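Local structure of genome packaging NTPase B204 (Sulfolobus turreted icosahedral virus 2, 4KFU) at residues K149-I154 with Y191-Q196. The protein probably hydrolyses ATP to power the packaging of viral DNA into the capsid, as a P-loop ATPase of the FtsK-HerA superfamily. Residues are numbered along the deposited sequence; the frame is centred on the assembly and turned at random.
Sequences KQADLI and YDVNSQ
Tyr191 and Ile154 form an antiparallel hydrogen-bonded pair through nearly straight backbone bonds, Tyr191 N to Ile154 O (2.8 Å) and Ile154 N to Tyr191 O (2.9 Å). Their side chains share a sheet face, Ile154 CD1 at the edge of the tyrosine ring. On the other face Asp192 and Leu153 make the non-hydrogen-bonded pair, Leu153 CD2 3.8 Å from Asp192 CA. Asp192 OD1 begins the turn, accepting from Asn194 N nearly along its C-O axis, an Asx turn, and from Ser195 N above the carboxylate plane, an Asx motif. Past that bridge, Val193 N donates a hydrogen bond to Asp152 O (3.0 Å) from 46° out of the carbonyl plane. With CG1 anti to the backbone N (chi1 178°), Val193 CG2 lies beside that N, in apolar contact with Ile154 CD1 at 3.7 Å. Asn194 ND2 gives a 3.0 Å bond to the anti lone pair of Asp152 OD1, amide and carboxylate planes 51° apart. Arg127 salt-bridges the same oxygen, while Ile6 N donates a hydrogen bond to Asp152 OD2. Strands 188-192 and 197-201 form a beta hairpin ending the mixed sheet; strand 153-156, entered from helix 145-150, separates it from parallel strand 6-10, which leads into the P-loop.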
loop_
_atom_site.group_PDB
_atom_site.type_symbol
_atom_site.label_atom_id
_atom_site.label_comp_id
_atom_site.label_asym_id
_atom_site.label_seq_id
_atom_site.Cartn_x
_atom_site.Cartn_y
_atom_site.Cartn_z
ATOM N N LYS A 149 -4.176 -12.440 -2.139
ATOM C CA LYS A 149 -3.908 -13.434 -3.172
ATOM C C LYS A 149 -3.179 -12.819 -4.375
ATOM O O LYS A 149 -2.396 -13.491 -5.056
ATOM C CB LYS A 149 -5.207 -14.086 -3.635
ATOM C CG LYS A 149 -6.051 -14.709 -2.515
ATOM C CD LYS A 149 -5.248 -15.690 -1.665
ATOM C CE LYS A 149 -4.777 -16.873 -2.478
ATOM N NZ LYS A 149 -4.907 -18.148 -1.709
ATOM N N GLN A 150 -3.428 -11.538 -4.629
ATOM C CA GLN A 150 -2.826 -10.860 -5.779
ATOM C C GLN A 150 -1.514 -10.141 -5.467
ATOM O O GLN A 150 -0.809 -9.684 -6.379
ATOM C CB GLN A 150 -3.821 -9.854 -6.376
ATOM C CG GLN A 150 -5.033 -10.495 -7.018
ATOM C CD GLN A 150 -4.658 -11.519 -8.075
ATOM O OE1 GLN A 150 -4.987 -12.700 -7.951
ATOM N NE2 GLN A 150 -3.965 -11.073 -9.119
ATOM N N ALA A 151 -1.186 -10.014 -4.190
ATOM C CA ALA A 151 0.028 -9.299 -3.795
ATOM C C ALA A 151 1.291 -10.043 -4.248
ATOM O O ALA A 151 1.255 -11.257 -4.491
ATOM C CB ALA A 151 0.037 -9.092 -2.287
ATOM N N ASP A 152 2.402 -9.316 -4.368
ATOM C CA ASP A 152 3.706 -9.944 -4.597
ATOM C C ASP A 152 4.475 -10.042 -3.289
ATOM O O ASP A 152 5.246 -10.980 -3.072
ATOM C CB ASP A 152 4.526 -9.145 -5.603
ATOM C CG ASP A 152 3.858 -9.061 -6.950
ATOM O OD1 ASP A 152 3.921 -10.063 -7.699
ATOM O OD2 ASP A 152 3.254 -8.005 -7.251
ATOM N N LEU A 153 4.257 -9.055 -2.425
ATOM C CA LEU A 153 4.921 -8.975 -1.128
ATOM C C LEU A 153 3.907 -8.590 -0.068
ATOM O O LEU A 153 3.130 -7.650 -0.247
ATOM C CB LEU A 153 6.027 -7.921 -1.150
ATOM C CG LEU A 153 7.307 -8.250 -1.922
ATOM C CD1 LEU A 153 8.344 -7.157 -1.722
ATOM C CD2 LEU A 153 7.876 -9.596 -1.493
ATOM N N ILE A 154 3.901 -9.314 1.044
ATOM C CA ILE A 154 3.041 -8.943 2.165
ATOM C C ILE A 154 3.912 -8.760 3.399
ATOM O O ILE A 154 4.655 -9.669 3.792
ATOM C CB ILE A 154 1.939 -9.986 2.432
ATOM C CG1 ILE A 154 1.133 -10.253 1.155
ATOM C CG2 ILE A 154 1.015 -9.518 3.529
ATOM C CD1 ILE A 154 0.191 -11.468 1.269
ATOM N N TYR A 191 6.665 -11.670 3.632
ATOM C CA TYR A 191 6.274 -12.854 2.879
ATOM C C TYR A 191 6.274 -12.558 1.391
ATOM O O TYR A 191 5.572 -11.652 0.924
ATOM C CB TYR A 191 4.878 -13.329 3.292
ATOM C CG TYR A 191 4.423 -14.588 2.588
ATOM C CD1 TYR A 191 5.030 -15.814 2.843
ATOM C CD2 TYR A 191 3.379 -14.554 1.681
ATOM C CE1 TYR A 191 4.605 -16.978 2.195
ATOM C CE2 TYR A 191 2.948 -15.701 1.031
ATOM C CZ TYR A 191 3.564 -16.911 1.294
ATOM O OH TYR A 191 3.132 -18.051 0.647
ATOM N N ASP A 192 7.067 -13.330 0.656
ATOM C CA ASP A 192 7.076 -13.272 -0.794
ATOM C C ASP A 192 6.002 -14.222 -1.289
ATOM O O ASP A 192 6.104 -15.436 -1.125
ATOM C CB ASP A 192 8.454 -13.659 -1.331
ATOM C CG ASP A 192 8.597 -13.401 -2.821
ATOM O OD1 ASP A 192 7.671 -13.744 -3.596
ATOM O OD2 ASP A 192 9.648 -12.852 -3.210
ATOM N N VAL A 193 4.954 -13.660 -1.873
ATOM C CA VAL A 193 3.811 -14.447 -2.296
ATOM C C VAL A 193 4.193 -15.406 -3.423
ATOM O O VAL A 193 3.656 -16.506 -3.532
ATOM C CB VAL A 193 2.669 -13.526 -2.766
ATOM C CG1 VAL A 193 1.473 -14.331 -3.268
ATOM C CG2 VAL A 193 2.248 -12.591 -1.640
ATOM N N ASN A 194 5.129 -14.984 -4.264
ATOM C CA ASN A 194 5.447 -15.746 -5.466
ATOM C C ASN A 194 6.357 -16.934 -5.157
ATOM O O ASN A 194 6.141 -18.042 -5.651
ATOM C CB ASN A 194 6.052 -14.829 -6.530
ATOM C CG ASN A 194 5.047 -13.806 -7.059
ATOM O OD1 ASN A 194 3.927 -14.161 -7.431
ATOM N ND2 ASN A 194 5.439 -12.532 -7.075
ATOM N N SER A 195 7.351 -16.707 -4.310
ATOM C CA SER A 195 8.281 -17.775 -3.931
ATOM C C SER A 195 7.829 -18.530 -2.680
ATOM O O SER A 195 8.406 -19.558 -2.324
ATOM C CB SER A 195 9.690 -17.208 -3.724
ATOM O OG SER A 195 9.737 -16.301 -2.634
ATOM N N GLN A 196 6.793 -18.007 -2.031
ATOM C CA GLN A 196 6.283 -18.526 -0.769
ATOM C C GLN A 196 7.367 -18.575 0.292
ATOM O O GLN A 196 7.508 -19.561 1.021
ATOM C CB GLN A 196 5.645 -19.900 -0.959
ATOM C CG GLN A 196 4.461 -19.897 -1.902
ATOM C CD GLN A 196 3.957 -21.297 -2.145
ATOM O OE1 GLN A 196 4.717 -22.172 -2.562
ATOM N NE2 GLN A 196 2.680 -21.530 -1.855
#